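Local structure of yeast glycogen phosphorylase (Saccharomyces cerevisiae, 1YGP) at residues Asp65-Tyr69 / Asp151-Glu156; Leu452-Ile456 / Lys498-Lys502; Glu746-Ile751 / Asn855-Phe859. The protein belongs to the carbohydrate phosphorylases of the GT-B clan, built from two Rossmann-like domains, and carries bound pyridoxal-5'-phosphate. The contacts are given in a common frame with arbitrary orientation. Numbering follows the deposited sequence.

Contact 1 (Asp65-Tyr69 / Asp151-Glu156); sequences DMVAY and DVLDQE. Unlike the reference sequence in segment 65-69: V67 (reference Ala).
Y69 lays its ring across the end of the turn 153-156: Y69 OH stands 3.2 Å from E156 CG, E156 CA lies over one ring face, and Y69 CG is 3.8 Å from Q155 CB. The segment 65-69 is regular helix, with Y69 N to D65 O at 3.0 Å; 151-156 leaves a helix through a type I turn closed by E156 N to L153 O at 3.2 Å. The CA atoms pair as M66 with Q155 (5.7 Å) and Y69 with V152 (5.2 Å). Y69, at chi1 155°, sets CB 4.2 Å from V152 CG2. Q155 (m, m) folds back so that NE2 donates to D151 O at 3.0 Å, leaving Q155 CG 3.4 Å from D65 O and Q155 OE1 3.7 Å from M66 CE. No hydrogen bond crosses; this is van der Waals packing of a helix start against a helix exit. E156 accepts from the backbone N of A111 and L112 at the start of helix 111-117, whose L112 packs on Y69 and V152, joining helices 65-94 and 149-153.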
ATOM      1  N   ASP A  65     -20.379   1.308   7.289  1.00 20.12           N
ATOM      2  CA  ASP A  65     -19.782   0.157   7.978  1.00 19.78           C
ATOM      3  C   ASP A  65     -18.306  -0.108   7.735  1.00 18.16           C
ATOM      4  O   ASP A  65     -17.596  -0.478   8.662  1.00 20.44           O
ATOM      5  CB  ASP A  65     -20.534  -1.111   7.637  1.00 21.64           C
ATOM      6  CG  ASP A  65     -21.966  -1.057   8.139  1.00 24.58           C
ATOM      7  OD1 ASP A  65     -22.205  -0.716   9.303  1.00 26.13           O
ATOM      8  OD2 ASP A  65     -22.846  -1.352   7.339  1.00 29.54           O
ATOM      9  N   MET A  66     -17.785   0.055   6.530  1.00 16.07           N
ATOM     10  CA  MET A  66     -16.348  -0.021   6.291  1.00 16.86           C
ATOM     11  C   MET A  66     -15.646   1.040   7.145  1.00 16.23           C
ATOM     12  O   MET A  66     -14.657   0.739   7.818  1.00 17.53           O
ATOM     13  CB  MET A  66     -16.100   0.204   4.796  1.00 22.70           C
ATOM     14  CG  MET A  66     -14.680   0.151   4.258  1.00 26.38           C
ATOM     15  SD  MET A  66     -13.807  -1.313   4.839  1.00 36.03           S
ATOM     16  CE  MET A  66     -14.421  -2.518   3.700  1.00 39.22           C
ATOM     17  N   VAL A  67     -16.178   2.268   7.224  1.00 12.41           N
ATOM     18  CA  VAL A  67     -15.566   3.312   8.036  1.00 10.32           C
ATOM     19  C   VAL A  67     -15.553   2.944   9.508  1.00  7.50           C
ATOM     20  O   VAL A  67     -14.556   3.107  10.213  1.00  8.67           O
ATOM     21  CB  VAL A  67     -16.314   4.620   7.924  1.00 10.65           C
ATOM     22  N   ALA A  68     -16.668   2.393   9.954  1.00  7.13           N
ATOM     23  CA  ALA A  68     -16.840   1.999  11.329  1.00  8.59           C
ATOM     24  C   ALA A  68     -15.830   0.934  11.704  1.00 11.60           C
ATOM     25  O   ALA A  68     -15.207   1.030  12.756  1.00 15.95           O
ATOM     26  CB  ALA A  68     -18.242   1.458  11.529  1.00  8.06           C
ATOM     27  N   TYR A  69     -15.607  -0.047  10.832  1.00 12.56           N
ATOM     28  CA  TYR A  69     -14.670  -1.133  11.052  1.00  8.79           C
ATOM     29  C   TYR A  69     -13.274  -0.549  11.079  1.00 12.90           C
ATOM     30  O   TYR A  69     -12.561  -0.754  12.052  1.00 18.81           O
ATOM     31  CB  TYR A  69     -14.842  -2.149   9.928  1.00  6.75           C
ATOM     32  CG  TYR A  69     -13.615  -2.971   9.686  1.00  2.53           C
ATOM     33  CD1 TYR A  69     -13.248  -3.989  10.572  1.00  6.10           C
ATOM     34  CD2 TYR A  69     -12.816  -2.618   8.612  1.00  3.98           C
ATOM     35  CE1 TYR A  69     -12.038  -4.655  10.388  1.00  9.58           C
ATOM     36  CE2 TYR A  69     -11.609  -3.277   8.426  1.00 11.32           C
ATOM     37  CZ  TYR A  69     -11.229  -4.282   9.314  1.00 12.78           C
ATOM     38  OH  TYR A  69     -10.002  -4.877   9.129  1.00 24.48           O
ATOM     39  N   ASP A 151     -22.513  -6.399  11.366  1.00  9.67           N
ATOM     40  CA  ASP A 151     -22.307  -5.751  10.085  1.00 12.61           C
ATOM     41  C   ASP A 151     -20.902  -5.172   9.981  1.00 10.39           C
ATOM     42  O   ASP A 151     -20.325  -5.201   8.892  1.00 11.63           O
ATOM     43  CB  ASP A 151     -23.288  -4.606   9.847  1.00 15.98           C
ATOM     44  CG  ASP A 151     -24.737  -4.995   9.530  1.00 27.94           C
ATOM     45  OD1 ASP A 151     -24.998  -6.080   8.993  1.00 27.17           O
ATOM     46  OD2 ASP A 151     -25.616  -4.176   9.823  1.00 33.97           O
ATOM     47  N   VAL A 152     -20.277  -4.678  11.052  1.00  7.05           N
ATOM     48  CA  VAL A 152     -18.940  -4.114  10.899  1.00  8.03           C
ATOM     49  C   VAL A 152     -17.925  -5.258  10.881  1.00  6.64           C
ATOM     50  O   VAL A 152     -16.888  -5.137  10.237  1.00  7.03           O
ATOM     51  CB  VAL A 152     -18.572  -3.021  12.041  1.00  3.28           C
ATOM     52  CG1 VAL A 152     -19.818  -2.700  12.844  1.00  2.00           C
ATOM     53  CG2 VAL A 152     -17.445  -3.456  12.947  1.00  2.00           C
ATOM     54  N   LEU A 153     -18.218  -6.406  11.486  1.00  6.82           N
ATOM     55  CA  LEU A 153     -17.308  -7.541  11.551  1.00  6.32           C
ATOM     56  C   LEU A 153     -17.062  -8.079  10.147  1.00 11.53           C
ATOM     57  O   LEU A 153     -15.933  -8.352   9.711  1.00 12.65           O
ATOM     58  CB  LEU A 153     -17.956  -8.567  12.486  1.00  5.10           C
ATOM     59  CG  LEU A 153     -17.261  -8.931  13.804  1.00  2.00           C
ATOM     60  CD1 LEU A 153     -16.784  -7.694  14.465  1.00  2.00           C
ATOM     61  CD2 LEU A 153     -18.190  -9.676  14.720  1.00  2.00           C
ATOM     62  N   ASP A 154     -18.135  -8.110   9.364  1.00 14.15           N
ATOM     63  CA  ASP A 154     -18.029  -8.554   7.998  1.00 14.20           C
ATOM     64  C   ASP A 154     -17.181  -7.715   7.078  1.00 10.99           C
ATOM     65  O   ASP A 154     -16.902  -8.133   5.956  1.00 15.13           O
ATOM     66  CB  ASP A 154     -19.393  -8.651   7.379  1.00 22.02           C
ATOM     67  CG  ASP A 154     -19.738 -10.110   7.259  1.00 32.92           C
ATOM     68  OD1 ASP A 154     -20.286 -10.629   8.236  1.00 43.88           O
ATOM     69  OD2 ASP A 154     -19.432 -10.714   6.217  1.00 37.35           O
ATOM     70  N   GLN A 155     -16.754  -6.533   7.469  1.00  7.63           N
ATOM     71  CA  GLN A 155     -15.964  -5.740   6.542  1.00  9.80           C
ATOM     72  C   GLN A 155     -14.528  -6.231   6.479  1.00 10.61           C
ATOM     73  O   GLN A 155     -13.748  -5.731   5.666  1.00 17.18           O
ATOM     74  CB  GLN A 155     -15.923  -4.273   6.960  1.00 10.75           C
ATOM     75  CG  GLN A 155     -17.255  -3.591   7.219  1.00  6.23           C
ATOM     76  CD  GLN A 155     -18.149  -3.781   6.034  1.00  6.74           C
ATOM     77  OE1 GLN A 155     -17.750  -3.480   4.915  1.00 11.00           O
ATOM     78  NE2 GLN A 155     -19.355  -4.298   6.222  1.00  9.08           N
ATOM     79  N   GLU A 156     -14.111  -7.168   7.331  1.00 10.36           N
ATOM     80  CA  GLU A 156     -12.706  -7.492   7.442  1.00  6.58           C
ATOM     81  C   GLU A 156     -12.286  -8.593   6.501  1.00  3.61           C
ATOM     82  O   GLU A 156     -12.873  -9.662   6.515  1.00  5.87           O
ATOM     83  CB  GLU A 156     -12.439  -7.877   8.868  1.00  6.93           C
ATOM     84  CG  GLU A 156     -10.951  -7.949   9.092  1.00 12.18           C
ATOM     85  CD  GLU A 156     -10.482  -8.334  10.485  1.00 12.53           C
ATOM     86  OE1 GLU A 156     -11.293  -8.403  11.411  1.00 13.12           O
ATOM     87  OE2 GLU A 156      -9.281  -8.567  10.621  1.00  9.46           O
TER

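Contact 2 (Leu452-Ile456 / Lys498-Lys502); sequences LLSRI and KDFIK
A two-pronged salt bridge joins R455 to D499: NE of R455 donates to OD2 of D499 at 2.9 Å (157° at the hydrogen) and NH2 of R455 to OD1 of D499 at 3.0 Å (153°), so the carboxylate meets the guanidinium edge in the side-on, bidentate manner. R455 takes m, t, m with chi4 at -85°, D499 chi1 m, and both CA-to-CB bonds point toward the partner segment. Both segments are helical, with I456 N to L452 O at 2.8 Å and K502 N to K498 O at 2.9 Å. Their short axes approach to 10.4 Å and cross steeply at -117°; the nearest CA pair is I456 with D499, 6.3 Å apart. I456 reaches across with chi2 t, its CD1 3.6 Å from D499 CB. I456 CG1 sits over the face of the F500 ring, a CH-pi contact 3.8 Å from the centroid and 14° off the normal. L452 CD2 lies 3.8 Å from D499 CG. F472, I475 and V476 of helix 470-477 also pack on F500, as does F509 of strand 509-511, the edge strand of the mixed sheet in the N-terminal domain of the GT-B fold. L452 and I456 thus pack on D499 from the same helix that supplies its arginine: charge pairing links an exposed arginine to a partly exposed aspartate, beside apolar packing of buried L452, I456 and F500.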
ATOM      1  N   LEU A 452      23.787 -48.525   4.950  1.00 38.68           N
ATOM      2  CA  LEU A 452      23.252 -47.577   5.929  1.00 29.54           C
ATOM      3  C   LEU A 452      23.787 -46.197   5.588  1.00 28.14           C
ATOM      4  O   LEU A 452      23.023 -45.245   5.510  1.00 28.13           O
ATOM      5  CB  LEU A 452      23.718 -47.856   7.345  1.00 22.36           C
ATOM      6  CG  LEU A 452      22.847 -47.635   8.582  1.00 21.32           C
ATOM      7  CD1 LEU A 452      23.781 -47.419   9.742  1.00 17.45           C
ATOM      8  CD2 LEU A 452      21.960 -46.426   8.486  1.00 20.43           C
ATOM      9  N   LEU A 453      25.081 -46.091   5.306  1.00 27.19           N
ATOM     10  CA  LEU A 453      25.690 -44.810   5.054  1.00 25.68           C
ATOM     11  C   LEU A 453      25.006 -44.192   3.861  1.00 25.23           C
ATOM     12  O   LEU A 453      24.616 -43.029   3.938  1.00 29.76           O
ATOM     13  CB  LEU A 453      27.180 -44.996   4.808  1.00 25.26           C
ATOM     14  CG  LEU A 453      28.079 -44.150   5.712  1.00 28.00           C
ATOM     15  CD1 LEU A 453      27.847 -44.529   7.164  1.00 28.90           C
ATOM     16  CD2 LEU A 453      29.545 -44.391   5.383  1.00 30.04           C
ATOM     17  N   SER A 454      24.711 -44.980   2.834  1.00 24.18           N
ATOM     18  CA  SER A 454      24.016 -44.443   1.676  1.00 26.82           C
ATOM     19  C   SER A 454      22.609 -44.022   2.035  1.00 25.99           C
ATOM     20  O   SER A 454      22.210 -42.931   1.657  1.00 31.88           O
ATOM     21  CB  SER A 454      23.885 -45.455   0.552  1.00 27.88           C
ATOM     22  N   ARG A 455      21.868 -44.811   2.799  1.00 24.87           N
ATOM     23  CA  ARG A 455      20.484 -44.511   3.110  1.00 25.31           C
ATOM     24  C   ARG A 455      20.261 -43.327   4.036  1.00 27.71           C
ATOM     25  O   ARG A 455      19.334 -42.535   3.852  1.00 32.88           O
ATOM     26  CB  ARG A 455      19.790 -45.685   3.772  1.00 26.01           C
ATOM     27  CG  ARG A 455      19.585 -46.951   2.964  1.00 31.41           C
ATOM     28  CD  ARG A 455      18.546 -47.849   3.645  1.00 35.43           C
ATOM     29  NE  ARG A 455      18.845 -48.064   5.054  1.00 37.78           N
ATOM     30  CZ  ARG A 455      19.678 -49.010   5.483  1.00 38.37           C
ATOM     31  NH1 ARG A 455      20.282 -49.847   4.633  1.00 38.00           N
ATOM     32  NH2 ARG A 455      19.972 -49.050   6.779  1.00 36.15           N
ATOM     33  N   ILE A 456      21.085 -43.204   5.068  1.00 25.76           N
ATOM     34  CA  ILE A 456      20.899 -42.202   6.089  1.00 21.29           C
ATOM     35  C   ILE A 456      21.519 -40.874   5.651  1.00 23.53           C
ATOM     36  O   ILE A 456      21.340 -39.875   6.352  1.00 28.55           O
ATOM     37  CB  ILE A 456      21.512 -42.848   7.397  1.00 19.29           C
ATOM     38  CG1 ILE A 456      20.744 -42.326   8.590  1.00 19.70           C
ATOM     39  CG2 ILE A 456      23.013 -42.549   7.567  1.00 16.91           C
ATOM     40  CD1 ILE A 456      21.137 -42.961   9.936  1.00 10.66           C
ATOM     41  N   LYS A 498      13.440 -44.570  10.388  1.00 29.86           N
ATOM     42  CA  LYS A 498      13.972 -45.739  11.091  1.00 30.04           C
ATOM     43  C   LYS A 498      15.490 -45.740  11.334  1.00 29.31           C
ATOM     44  O   LYS A 498      15.975 -45.916  12.456  1.00 27.36           O
ATOM     45  CB  LYS A 498      13.607 -46.992  10.310  1.00 29.33           C
ATOM     46  N   ASP A 499      16.295 -45.444  10.312  1.00 27.61           N
ATOM     47  CA  ASP A 499      17.736 -45.418  10.466  1.00 25.94           C
ATOM     48  C   ASP A 499      18.177 -44.338  11.445  1.00 26.39           C
ATOM     49  O   ASP A 499      19.099 -44.542  12.237  1.00 23.30           O
ATOM     50  CB  ASP A 499      18.373 -45.183   9.119  1.00 30.15           C
ATOM     51  CG  ASP A 499      18.142 -46.254   8.053  1.00 38.13           C
ATOM     52  OD1 ASP A 499      17.948 -47.429   8.378  1.00 40.23           O
ATOM     53  OD2 ASP A 499      18.175 -45.893   6.874  1.00 38.72           O
ATOM     54  N   PHE A 500      17.468 -43.202  11.449  1.00 27.12           N
ATOM     55  CA  PHE A 500      17.779 -42.106  12.352  1.00 25.21           C
ATOM     56  C   PHE A 500      17.437 -42.525  13.766  1.00 29.41           C
ATOM     57  O   PHE A 500      18.150 -42.138  14.697  1.00 28.90           O
ATOM     58  CB  PHE A 500      16.996 -40.852  11.979  1.00 19.17           C
ATOM     59  CG  PHE A 500      17.618 -40.196  10.757  1.00 14.65           C
ATOM     60  CD1 PHE A 500      18.738 -39.379  10.903  1.00 15.38           C
ATOM     61  CD2 PHE A 500      17.118 -40.456   9.480  1.00 13.86           C
ATOM     62  CE1 PHE A 500      19.355 -38.835   9.767  1.00 16.24           C
ATOM     63  CE2 PHE A 500      17.749 -39.905   8.356  1.00 11.95           C
ATOM     64  CZ  PHE A 500      18.867 -39.096   8.493  1.00  8.83           C
ATOM     65  N   ILE A 501      16.415 -43.378  13.960  1.00 32.88           N
ATOM     66  CA  ILE A 501      16.093 -43.878  15.293  1.00 30.40           C
ATOM     67  C   ILE A 501      17.225 -44.804  15.684  1.00 29.33           C
ATOM     68  O   ILE A 501      17.646 -44.727  16.830  1.00 32.24           O
ATOM     69  CB  ILE A 501      14.836 -44.751  15.415  1.00 31.36           C
ATOM     70  CG1 ILE A 501      13.698 -44.324  14.528  1.00 33.96           C
ATOM     71  CG2 ILE A 501      14.416 -44.665  16.865  1.00 34.27           C
ATOM     72  CD1 ILE A 501      13.264 -42.875  14.681  1.00 36.56           C
ATOM     73  N   LYS A 502      17.747 -45.651  14.787  1.00 26.75           N
ATOM     74  CA  LYS A 502      18.826 -46.564  15.135  1.00 25.72           C
ATOM     75  C   LYS A 502      20.027 -45.798  15.640  1.00 26.79           C
ATOM     76  O   LYS A 502      20.540 -46.086  16.710  1.00 30.42           O
ATOM     77  CB  LYS A 502      19.295 -47.389  13.939  1.00 23.14           C
TER

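Contact 3 (Glu746-Ile751 / Asn855-Phe859); sequences EITREI and NVGFF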
ATOM      1  N   GLU A 746      -7.529 -40.919  17.349  1.00 10.77           N
ATOM      2  CA  GLU A 746      -7.523 -40.284  18.657  1.00 14.54           C
ATOM      3  C   GLU A 746      -8.844 -39.672  19.083  1.00 15.35           C
ATOM      4  O   GLU A 746      -9.129 -39.716  20.288  1.00 13.39           O
ATOM      5  CB  GLU A 746      -6.449 -39.219  18.726  1.00 18.30           C
ATOM      6  CG  GLU A 746      -5.251 -40.005  19.159  1.00 23.31           C
ATOM      7  CD  GLU A 746      -3.899 -39.347  18.963  1.00 30.30           C
ATOM      8  OE1 GLU A 746      -3.368 -39.430  17.849  1.00 31.34           O
ATOM      9  OE2 GLU A 746      -3.372 -38.799  19.936  1.00 30.29           O
ATOM     10  N   ILE A 747      -9.663 -39.131  18.155  1.00 14.44           N
ATOM     11  CA  ILE A 747     -11.020 -38.659  18.480  1.00 16.37           C
ATOM     12  C   ILE A 747     -11.751 -39.845  19.124  1.00 20.18           C
ATOM     13  O   ILE A 747     -12.284 -39.716  20.229  1.00 21.92           O
ATOM     14  CB  ILE A 747     -11.880 -38.249  17.233  1.00 14.93           C
ATOM     15  CG1 ILE A 747     -11.225 -37.160  16.383  1.00 12.93           C
ATOM     16  CG2 ILE A 747     -13.234 -37.810  17.735  1.00  2.00           C
ATOM     17  CD1 ILE A 747     -10.780 -35.946  17.178  1.00 14.18           C
ATOM     18  N   THR A 748     -11.713 -41.019  18.472  1.00 20.46           N
ATOM     19  CA  THR A 748     -12.394 -42.223  18.927  1.00 18.79           C
ATOM     20  C   THR A 748     -11.966 -42.643  20.317  1.00 16.66           C
ATOM     21  O   THR A 748     -12.828 -42.915  21.146  1.00 14.97           O
ATOM     22  CB  THR A 748     -12.136 -43.327  17.910  1.00 17.51           C
ATOM     23  OG1 THR A 748     -12.748 -42.858  16.709  1.00 24.19           O
ATOM     24  CG2 THR A 748     -12.702 -44.672  18.284  1.00 18.65           C
ATOM     25  N   ARG A 749     -10.669 -42.659  20.590  1.00 15.38           N
ATOM     26  CA  ARG A 749     -10.154 -42.953  21.914  1.00 18.54           C
ATOM     27  C   ARG A 749     -10.814 -42.050  22.956  1.00 23.43           C
ATOM     28  O   ARG A 749     -11.544 -42.532  23.814  1.00 26.95           O
ATOM     29  CB  ARG A 749      -8.653 -42.732  21.904  1.00 19.63           C
ATOM     30  CG  ARG A 749      -7.897 -42.998  23.184  1.00 21.50           C
ATOM     31  CD  ARG A 749      -6.478 -42.482  23.016  1.00 27.13           C
ATOM     32  NE  ARG A 749      -6.442 -41.032  23.145  1.00 35.34           N
ATOM     33  CZ  ARG A 749      -5.411 -40.291  22.723  1.00 35.93           C
ATOM     34  NH1 ARG A 749      -4.340 -40.842  22.150  1.00 36.91           N
ATOM     35  NH2 ARG A 749      -5.454 -38.967  22.875  1.00 36.11           N
ATOM     36  N   GLU A 750     -10.642 -40.736  22.831  1.00 26.29           N
ATOM     37  CA  GLU A 750     -11.173 -39.756  23.761  1.00 22.78           C
ATOM     38  C   GLU A 750     -12.676 -39.732  23.914  1.00 25.63           C
ATOM     39  O   GLU A 750     -13.152 -39.687  25.046  1.00 31.30           O
ATOM     40  CB  GLU A 750     -10.760 -38.367  23.349  1.00 21.23           C
ATOM     41  CG  GLU A 750      -9.273 -38.150  23.428  1.00 25.61           C
ATOM     42  CD  GLU A 750      -8.773 -38.134  24.854  1.00 31.07           C
ATOM     43  OE1 GLU A 750      -9.279 -37.321  25.635  1.00 37.44           O
ATOM     44  OE2 GLU A 750      -7.879 -38.919  25.167  1.00 28.97           O
ATOM     45  N   ILE A 751     -13.478 -39.722  22.844  1.00 26.68           N
ATOM     46  CA  ILE A 751     -14.919 -39.601  23.025  1.00 26.02           C
ATOM     47  C   ILE A 751     -15.630 -40.943  23.004  1.00 26.17           C
ATOM     48  O   ILE A 751     -16.826 -41.001  23.302  1.00 29.98           O
ATOM     49  CB  ILE A 751     -15.565 -38.676  21.949  1.00 24.17           C
ATOM     50  CG1 ILE A 751     -15.533 -39.317  20.584  1.00 24.17           C
ATOM     51  CG2 ILE A 751     -14.820 -37.345  21.921  1.00 20.62           C
ATOM     52  CD1 ILE A 751     -16.536 -38.626  19.651  1.00 32.55           C
ATOM     53  N   ASN A 855     -16.040 -34.668  25.988  1.00 20.32           N
ATOM     54  CA  ASN A 855     -14.719 -35.271  25.933  1.00 22.39           C
ATOM     55  C   ASN A 855     -13.768 -34.705  24.873  1.00 23.72           C
ATOM     56  O   ASN A 855     -12.657 -35.221  24.656  1.00 24.61           O
ATOM     57  CB  ASN A 855     -14.899 -36.752  25.725  1.00 25.80           C
ATOM     58  CG  ASN A 855     -15.658 -37.401  26.871  1.00 30.52           C
ATOM     59  OD1 ASN A 855     -15.260 -37.441  28.036  1.00 28.07           O
ATOM     60  ND2 ASN A 855     -16.847 -37.889  26.562  1.00 36.07           N
ATOM     61  N   VAL A 856     -14.113 -33.589  24.212  1.00 21.07           N
ATOM     62  CA  VAL A 856     -13.234 -32.998  23.213  1.00 16.88           C
ATOM     63  C   VAL A 856     -12.016 -32.294  23.828  1.00 16.73           C
ATOM     64  O   VAL A 856     -10.969 -32.155  23.191  1.00 20.37           O
ATOM     65  CB  VAL A 856     -14.035 -32.004  22.354  1.00 11.90           C
ATOM     66  CG1 VAL A 856     -14.305 -30.686  23.091  1.00 10.85           C
ATOM     67  CG2 VAL A 856     -13.241 -31.798  21.072  1.00 13.62           C
ATOM     68  N   GLY A 857     -12.095 -31.869  25.085  1.00 12.75           N
ATOM     69  CA  GLY A 857     -11.067 -31.091  25.751  1.00  9.11           C
ATOM     70  C   GLY A 857      -9.602 -31.466  25.589  1.00 10.22           C
ATOM     71  O   GLY A 857      -8.761 -30.578  25.698  1.00 14.95           O
ATOM     72  N   PHE A 858      -9.201 -32.710  25.350  1.00 11.27           N
ATOM     73  CA  PHE A 858      -7.785 -33.011  25.175  1.00 10.46           C
ATOM     74  C   PHE A 858      -7.256 -32.332  23.917  1.00 11.96           C
ATOM     75  O   PHE A 858      -6.068 -32.019  23.823  1.00  9.96           O
ATOM     76  CB  PHE A 858      -7.613 -34.502  25.063  1.00  8.70           C
ATOM     77  CG  PHE A 858      -6.250 -35.007  24.609  1.00 10.30           C
ATOM     78  CD1 PHE A 858      -5.220 -35.193  25.530  1.00 10.54           C
ATOM     79  CD2 PHE A 858      -6.054 -35.351  23.264  1.00 15.67           C
ATOM     80  CE1 PHE A 858      -4.003 -35.730  25.108  1.00 10.37           C
ATOM     81  CE2 PHE A 858      -4.832 -35.885  22.852  1.00 15.03           C
ATOM     82  CZ  PHE A 858      -3.808 -36.077  23.775  1.00 13.21           C
ATOM     83  N   PHE A 859      -8.117 -32.080  22.936  1.00  9.17           N
ATOM     84  CA  PHE A 859      -7.647 -31.470  21.719  1.00  9.57           C
ATOM     85  C   PHE A 859      -7.563 -29.956  21.858  1.00  9.13           C
ATOM     86  O   PHE A 859      -7.570 -29.259  20.842  1.00  7.16           O
ATOM     87  CB  PHE A 859      -8.573 -31.865  20.570  1.00 10.24           C
ATOM     88  CG  PHE A 859      -8.700 -33.367  20.440  1.00 10.21           C
ATOM     89  CD1 PHE A 859      -7.573 -34.139  20.137  1.00 15.52           C
ATOM     90  CD2 PHE A 859      -9.938 -33.970  20.670  1.00  9.85           C
ATOM     91  CE1 PHE A 859      -7.690 -35.532  20.073  1.00 17.57           C
ATOM     92  CE2 PHE A 859     -10.041 -35.362  20.599  1.00 14.55           C
ATOM     93  CZ  PHE A 859      -8.921 -36.143  20.304  1.00 13.44           C
TER
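The helical segment 746-751 runs past the frayed end of helix 842-856, where the chain passes through a short 3-10 turn at 857-858, F859 N bonding to V856 O at 2.9 Å. This break before helix 861-873 is consistent with the C-terminal crossover of the GT-B fold, whose last helix returns to the N-terminal domain; F859 is backbone-bonded to I516. I751 and N855 have the nearest CA atoms, 5.2 Å apart, and N855 CB touches E750 O at 3.5 Å. No hydrogen bond crosses. F858 points its CA-to-CB bond toward the helix, F859 sideways, its ring reaching I747 and E750 (CG to F859 CZ 3.7 Å). R749 forms salt bridges with E746 and E750, and E746 OE2 also accepts from T513 OG1. The guanidinium edge brings R749 NH2 3.1 Å from F858 CE2, oblique to the ring; the cation-pi partner of F858 is R863. I747, about 10 Å from the PLP, puts CD1 over the F859 face, 3.9 Å from the centroid and 29° off the normal, a CH-pi contact.

Overall arrangement
From the N terminus the three contacts come in series, with none nested or crossed. Contact 1 closes a span of 81 residues, much of it helix, joining helices of the N-terminal part of the chain, the start of 65-94 to the end of 149-153. Contact 2 closes a shorter 41-residue span between helices 451-456 and 498-504, at the edge of the mixed sheet and on the opposite side of the chain's centre from contact 1, their centres 56 Å apart. Contact 3 closes the longest span, 103 residues, bringing the C-terminal end of the chain, where helix 842-856 stops, to helix 743-751, which follows strand 735-739 of the six-stranded parallel sheet.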